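PDB 3HX6: type IV pilus biogenesis factor PilY1 from Pseudomonas aeruginosa, which primes type IV pilus assembly, supports twitching motility and adhesion to host cells, and binds calcium, which probably regulates pilus retraction. Local coordinates for residues L256-N259 against N260-V264; F293-A296 against N297-P300; L334-H337 against P338-G342. The protein carries 3 engineered substitutions. All coordinates share one frame; numbering follows the deposited sequence.

Interaction 1 (L256-N259 against N260-V264). With CA (calcium ion), chain C.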
loop_
_atom_site.group_PDB
_atom_site.type_symbol
_atom_site.label_atom_id
_atom_site.label_comp_id
_atom_site.label_asym_id
_atom_site.label_seq_id
_atom_site.Cartn_x
_atom_site.Cartn_y
_atom_site.Cartn_z
ATOM N N LEU A 256 9.545 -3.648 22.597
ATOM C CA LEU A 256 10.830 -4.292 22.388
ATOM C C LEU A 256 11.674 -3.490 21.413
ATOM O O LEU A 256 11.144 -2.863 20.492
ATOM C CB LEU A 256 10.625 -5.719 21.880
ATOM C CG LEU A 256 10.594 -6.771 22.997
ATOM C CD1 LEU A 256 9.617 -6.370 24.093
ATOM C CD2 LEU A 256 10.234 -8.112 22.401
ATOM N N ALA A 257 12.983 -3.494 21.631
ATOM C CA ALA A 257 13.905 -2.764 20.767
ATOM C C ALA A 257 14.900 -3.730 20.149
ATOM O O ALA A 257 15.437 -4.606 20.831
ATOM C CB ALA A 257 14.652 -1.699 21.565
ATOM N N ASP A 258 15.136 -3.550 18.855
ATOM C CA ASP A 258 16.068 -4.361 18.081
ATOM C C ASP A 258 17.022 -3.347 17.462
ATOM O O ASP A 258 16.733 -2.765 16.420
ATOM C CB ASP A 258 15.300 -5.121 16.992
ATOM C CG ASP A 258 16.218 -5.770 15.971
ATOM O OD1 ASP A 258 17.431 -5.876 16.234
ATOM O OD2 ASP A 258 15.717 -6.182 14.906
ATOM N N ASN A 259 18.163 -3.135 18.105
ATOM C CA ASN A 259 19.099 -2.128 17.639
ATOM C C ASN A 259 20.152 -2.485 16.598
ATOM O O ASN A 259 21.095 -1.721 16.389
ATOM C CB ASN A 259 19.753 -1.468 18.853
ATOM C CG ASN A 259 18.739 -0.745 19.722
ATOM O OD1 ASN A 259 17.594 -0.556 19.316
ATOM N ND2 ASN A 259 19.152 -0.338 20.914
ATOM N N ASN A 260 20.004 -3.631 15.944
ATOM C CA ASN A 260 20.944 -4.015 14.899
ATOM C C ASN A 260 20.148 -4.614 13.744
ATOM O O ASN A 260 20.676 -5.360 12.928
ATOM C CB ASN A 260 21.985 -5.009 15.429
ATOM C CG ASN A 260 21.379 -6.338 15.846
ATOM O OD1 ASN A 260 20.337 -6.382 16.492
ATOM N ND2 ASN A 260 22.045 -7.431 15.485
ATOM N N SER A 261 18.862 -4.277 13.714
ATOM C CA SER A 261 17.935 -4.719 12.680
ATOM C C SER A 261 18.096 -6.162 12.219
ATOM O O SER A 261 18.266 -6.414 11.024
ATOM C CB SER A 261 18.047 -3.796 11.463
ATOM O OG SER A 261 17.727 -2.460 11.807
ATOM N N ASP A 262 18.044 -7.112 13.147
ATOM C CA ASP A 262 18.173 -8.514 12.766
ATOM C C ASP A 262 16.949 -9.324 13.184
ATOM O O ASP A 262 16.938 -10.546 13.060
ATOM C CB ASP A 262 19.449 -9.129 13.360
ATOM C CG ASP A 262 19.428 -9.183 14.883
ATOM O OD1 ASP A 262 18.394 -8.820 15.481
ATOM O OD2 ASP A 262 20.448 -9.604 15.475
ATOM N N GLY A 263 15.921 -8.646 13.683
ATOM C CA GLY A 263 14.713 -9.344 14.085
ATOM C C GLY A 263 14.759 -9.992 15.458
ATOM O O GLY A 263 13.807 -10.656 15.871
ATOM N N VAL A 264 15.865 -9.812 16.171
ATOM C CA VAL A 264 15.993 -10.377 17.507
ATOM C C VAL A 264 15.982 -9.233 18.510
ATOM O O VAL A 264 16.827 -8.348 18.444
ATOM C CB VAL A 264 17.302 -11.156 17.654
ATOM C CG1 VAL A 264 17.390 -11.771 19.043
ATOM C CG2 VAL A 264 17.376 -12.224 16.582
HETATM CA CA CA C . 18.907 -7.439 17.669
HETATM O O HOH W 1 20.417 -9.293 17.905
#
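The D258 carboxylate reaches into the loop that follows it and is used at both oxygens. OD1 of D258 binds the calcium ion at 2.6 Å. The same atom accepts two weak backbone bonds, from N260 N and from D262 N, each 3.4 Å long and nearly straight. OD2 of D258 takes the shorter bond, from G263 N at 2.8 Å. That donor lies above the carboxylate plane, 36° out of it. The carboxylate is thus fixed by the metal, one firm N-H bond and two weak ones. Its CG sits opposite the backbone N (chi1 169°), which turns the acid group into the loop.

N260 comes across D258 at about a right angle. Its OD1 binds calcium at 2.1 Å, while its ND2 makes a weak bond to D262 OD2, 2.7 Å away. D262 also serves two partners with one atom: OD1 ligates the ion and accepts from V264 N at 2.8 Å, an Asx turn. V264 brings its carbonyl O to the metal at 2.4 Å, and water 1 adds another oxygen. D266 completes the site with both carboxylate oxygens. The ligand oxygens crowd together because the cation draws them in. N259 points away from the ion. Its backbone N donates to D266 OD2 and its ND2 to T376 O.

G263 adopts a positive phi where the chain turns round the ion. The seven-oxygen shell and the D-x-N-x-D-x-V-x-D spacing resemble the calcium loop of an EF-hand, here joining two strands of a beta-propeller blade.

Interaction 2 (F293-A296 against N297-P300)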
loop_
_atom_site.group_PDB
_atom_site.type_symbol
_atom_site.label_atom_id
_atom_site.label_comp_id
_atom_site.label_asym_id
_atom_site.label_seq_id
_atom_site.Cartn_x
_atom_site.Cartn_y
_atom_site.Cartn_z
ATOM N N PHE A 293 25.135 -6.887 19.950
ATOM C CA PHE A 293 23.838 -7.487 19.683
ATOM C C PHE A 293 23.980 -8.746 18.841
ATOM O O PHE A 293 23.019 -9.218 18.242
ATOM C CB PHE A 293 22.940 -6.471 18.979
ATOM C CG PHE A 293 22.774 -5.189 19.745
ATOM C CD1 PHE A 293 23.112 -3.968 19.169
ATOM C CD2 PHE A 293 22.297 -5.204 21.053
ATOM C CE1 PHE A 293 22.976 -2.781 19.887
ATOM C CE2 PHE A 293 22.158 -4.024 21.776
ATOM C CZ PHE A 293 22.499 -2.811 21.191
ATOM N N SER A 294 25.192 -9.287 18.813
ATOM C CA SER A 294 25.477 -10.497 18.057
ATOM C C SER A 294 24.611 -11.659 18.527
ATOM O O SER A 294 24.265 -11.761 19.703
ATOM C CB SER A 294 26.953 -10.880 18.205
ATOM O OG SER A 294 27.213 -12.116 17.568
ATOM N N ARG A 295 24.271 -12.538 17.591
ATOM C CA ARG A 295 23.464 -13.711 17.896
ATOM C C ARG A 295 24.359 -14.923 18.137
ATOM O O ARG A 295 23.890 -15.979 18.561
ATOM C CB ARG A 295 22.526 -14.016 16.730
ATOM C CG ARG A 295 21.371 -13.065 16.600
ATOM C CD ARG A 295 20.156 -13.824 16.109
ATOM N NE ARG A 295 20.065 -13.856 14.658
ATOM C CZ ARG A 295 19.243 -14.651 13.981
ATOM N NH1 ARG A 295 18.443 -15.495 14.618
ATOM N NH2 ARG A 295 19.205 -14.583 12.663
ATOM N N ALA A 296 25.645 -14.752 17.858
ATOM C CA ALA A 296 26.639 -15.812 17.993
ATOM C C ALA A 296 26.469 -16.727 19.198
ATOM O O ALA A 296 26.547 -17.948 19.066
ATOM C CB ALA A 296 28.039 -15.204 17.999
ATOM N N ASN A 297 26.242 -16.150 20.371
ATOM C CA ASN A 297 26.085 -16.961 21.571
ATOM C C ASN A 297 24.638 -17.180 21.982
ATOM O O ASN A 297 24.371 -17.557 23.120
ATOM C CB ASN A 297 26.854 -16.331 22.736
ATOM C CG ASN A 297 28.318 -16.088 22.404
ATOM O OD1 ASN A 297 29.011 -16.979 21.910
ATOM N ND2 ASN A 297 28.796 -14.881 22.681
ATOM N N ASP A 298 23.697 -16.948 21.074
ATOM C CA ASP A 298 22.297 -17.153 21.431
ATOM C C ASP A 298 22.053 -18.585 21.879
ATOM O O ASP A 298 22.593 -19.532 21.305
ATOM C CB ASP A 298 21.382 -16.807 20.258
ATOM C CG ASP A 298 21.116 -15.320 20.156
ATOM O OD1 ASP A 298 21.831 -14.545 20.823
ATOM O OD2 ASP A 298 20.201 -14.924 19.408
ATOM N N GLY A 299 21.237 -18.730 22.916
ATOM C CA GLY A 299 20.928 -20.043 23.437
ATOM C C GLY A 299 20.125 -19.929 24.717
ATOM O O GLY A 299 19.999 -18.839 25.282
ATOM N N PRO A 300 19.584 -21.049 25.214
ATOM C CA PRO A 300 18.785 -21.039 26.442
ATOM C C PRO A 300 19.476 -20.408 27.645
ATOM O O PRO A 300 18.821 -19.819 28.503
ATOM C CB PRO A 300 18.459 -22.518 26.653
ATOM C CG PRO A 300 19.643 -23.214 26.044
ATOM C CD PRO A 300 19.856 -22.430 24.772
HETATM O O HOH W 2 25.514 -13.520 21.060
HETATM O O HOH W 3 24.726 -19.600 19.688
#
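R295 and D298 face each other at the two ends of a type I beta turn. Their side chains cross obliquely, and the guanidinium and carboxylate planes are 63° apart. The touch is made by the arginine's aliphatic chain. CD of R295 lies 3.5 Å from D298 OD2, with CG and CB of the arginine almost as near. The charged groups do not meet, since NE of R295 stays 4.9 Å from D298 OD2. R295 bends at chi2 and chi3 (-90° at chi3), which carries the guanidinium away from the turn. NH1 and NH2 of R295 then donate to the carbonyls of I68 and P67.

D298 folds back over the turn. Its CB comes within 3.1 Å of R295 O, and its N donates to that same carbonyl at 2.7 Å. D298 OD1 is hydrogen-bonded to H204 ND1, so the carboxylate is held from outside while OD2 rests along the arginine chain. OD2 also has a long, weak ion pair with R202.

Before the turn, S294 OG accepts from A296 N at 3.1 Å, an ST turn. Water 2 bridges S294 O and N297 N. Water 3 joins A296 O to D298 O. A296 and N297 form the exposed crest.

The turn belongs to the long loop between strands 276-281 and 307-317. D298 and G299 tie it to H204, just beyond strand 199-202. R295 spans to the loop between helices 62-65 and 74-82, and its chain passes V264 of the loop before strand 267-272.

Interaction 3 (L334-H337 against P338-G342)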
loop_
_atom_site.group_PDB
_atom_site.type_symbol
_atom_site.label_atom_id
_atom_site.label_comp_id
_atom_site.label_asym_id
_atom_site.label_seq_id
_atom_site.Cartn_x
_atom_site.Cartn_y
_atom_site.Cartn_z
ATOM N N LEU A 334 9.965 4.166 20.387
ATOM C CA LEU A 334 11.369 4.562 20.322
ATOM C C LEU A 334 11.735 5.221 19.005
ATOM O O LEU A 334 11.331 4.759 17.939
ATOM C CB LEU A 334 12.260 3.333 20.528
ATOM C CG LEU A 334 11.991 2.508 21.790
ATOM C CD1 LEU A 334 12.803 1.224 21.743
ATOM C CD2 LEU A 334 12.337 3.314 23.021
ATOM N N VAL A 335 12.498 6.308 19.085
ATOM C CA VAL A 335 12.944 7.012 17.887
ATOM C C VAL A 335 14.437 7.279 18.056
ATOM O O VAL A 335 14.866 7.746 19.110
ATOM C CB VAL A 335 12.199 8.364 17.700
ATOM C CG1 VAL A 335 12.661 9.038 16.425
ATOM C CG2 VAL A 335 10.690 8.137 17.644
ATOM N N ARG A 336 15.230 6.968 17.035
ATOM C CA ARG A 336 16.667 7.203 17.121
ATOM C C ARG A 336 16.921 8.690 17.366
ATOM O O ARG A 336 16.326 9.547 16.713
ATOM C CB ARG A 336 17.372 6.779 15.826
ATOM C CG ARG A 336 18.893 6.721 15.969
ATOM C CD ARG A 336 19.594 6.538 14.626
ATOM N NE ARG A 336 19.358 5.231 14.021
ATOM C CZ ARG A 336 19.925 4.097 14.425
ATOM N NH1 ARG A 336 20.771 4.094 15.447
ATOM N NH2 ARG A 336 19.650 2.963 13.798
ATOM N N HIS A 337 17.796 8.997 18.313
ATOM C CA HIS A 337 18.108 10.389 18.606
ATOM C C HIS A 337 18.712 11.063 17.365
ATOM O O HIS A 337 19.389 10.417 16.567
ATOM C CB HIS A 337 19.078 10.451 19.781
ATOM C CG HIS A 337 19.268 11.825 20.337
ATOM N ND1 HIS A 337 20.123 12.746 19.770
ATOM C CD2 HIS A 337 18.699 12.441 21.399
ATOM C CE1 HIS A 337 20.075 13.869 20.464
ATOM N NE2 HIS A 337 19.218 13.711 21.458
ATOM N N PRO A 338 18.449 12.366 17.177
ATOM C CA PRO A 338 18.977 13.107 16.023
ATOM C C PRO A 338 20.490 13.000 15.831
ATOM O O PRO A 338 20.977 13.044 14.705
ATOM C CB PRO A 338 18.541 14.542 16.305
ATOM C CG PRO A 338 17.240 14.352 17.012
ATOM C CD PRO A 338 17.532 13.210 17.963
ATOM N N THR A 339 21.230 12.868 16.928
ATOM C CA THR A 339 22.690 12.761 16.859
ATOM C C THR A 339 23.127 11.345 16.520
ATOM O O THR A 339 24.314 11.084 16.322
ATOM C CB THR A 339 23.354 13.129 18.199
ATOM O OG1 THR A 339 22.877 12.247 19.224
ATOM C CG2 THR A 339 23.036 14.567 18.580
ATOM N N ARG A 340 22.160 10.436 16.467
ATOM C CA ARG A 340 22.407 9.032 16.174
ATOM C C ARG A 340 23.004 8.288 17.361
ATOM O O ARG A 340 23.348 7.110 17.259
ATOM C CB ARG A 340 23.296 8.868 14.936
ATOM C CG ARG A 340 22.615 9.296 13.643
ATOM C CD ARG A 340 23.326 8.730 12.421
ATOM N NE ARG A 340 23.077 7.300 12.247
ATOM C CZ ARG A 340 21.914 6.782 11.859
ATOM N NH1 ARG A 340 20.881 7.577 11.600
ATOM N NH2 ARG A 340 21.779 5.468 11.731
ATOM N N LYS A 341 23.134 8.977 18.487
ATOM C CA LYS A 341 23.627 8.330 19.693
ATOM C C LYS A 341 22.429 8.064 20.597
ATOM O O LYS A 341 21.762 9.000 21.043
ATOM C CB LYS A 341 24.611 9.212 20.454
ATOM C CG LYS A 341 25.090 8.550 21.740
ATOM C CD LYS A 341 25.947 9.477 22.577
ATOM C CE LYS A 341 26.430 8.777 23.835
ATOM N NZ LYS A 341 27.253 9.681 24.695
ATOM N N GLY A 342 22.155 6.795 20.868
ATOM C CA GLY A 342 21.040 6.470 21.734
ATOM C C GLY A 342 19.683 6.673 21.083
ATOM O O GLY A 342 19.578 6.909 19.872
HETATM O O HOH W 4 21.360 5.589 18.072
#
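H337 is the packed centre of this turn, with P338 over one ring face and T339 beside ND1. CD of P338 stands 3.4 Å from the centroid of the H337 ring, 21° off the normal, a CH-pi contact. The two side chains cross at about a right angle. A chi1 of -169° carries the imidazole toward the following residues, and chi2 turns ND1 to T339. T339 N donates to H337 ND1 at 3.1 Å in a nearly straight line. T339 OG1 is a close neighbour of the same nitrogen, 2.9 Å from H337 ND1. Two backbone bonds close the turn. R340 N donates to H337 O at 2.8 Å across a type I turn, and H337 N donates to G342 O at 3.2 Å.

The other side is more open: R340 and K341 are exposed. R340 NH2 lies over the rim of the R336 guanidinium and R336 CD over that of R340, the planes 34° apart. R340 NH2 is 3.3 Å from R336 NE, two like charges with no bond between them. Water 4 accepts from R336 NH1 and donates to R340 O and G342 O, linking this side to the backbone. The extended K341 chain leads away from the turn.

The turn links strands 333-336 and 343-348, an antiparallel pair at one end of a large mixed sheet. W372 of strand 367-373 stacks on H337 and donates NE1 to K341 O. W422, between strands 408-415 and 433-437, meets H337 edge-to-face.

Overall arrangement
The three local contacts follow one another along the chain, all within the beta-propeller range of this C-terminal domain of PilY1. Interaction 1 holds the calcium ion and touches both others. Against interaction 2 (centres 13 Å apart), V264 CG2 lies 3.2 Å from R295 CD, and N259 CB lies 3.6 Å from F293 CE1. The 293-300 loop thus packs beside the metal loop, with the R295 side chain about 6 Å from the ion. Interaction 3 meets interaction 1 at the strands, where A257 CB is 3.5 Å from L334 CD1. Its R336 side chain remains about 11 Å from the calcium. Interactions 2 and 3 do not touch; their centres are 25 Å apart.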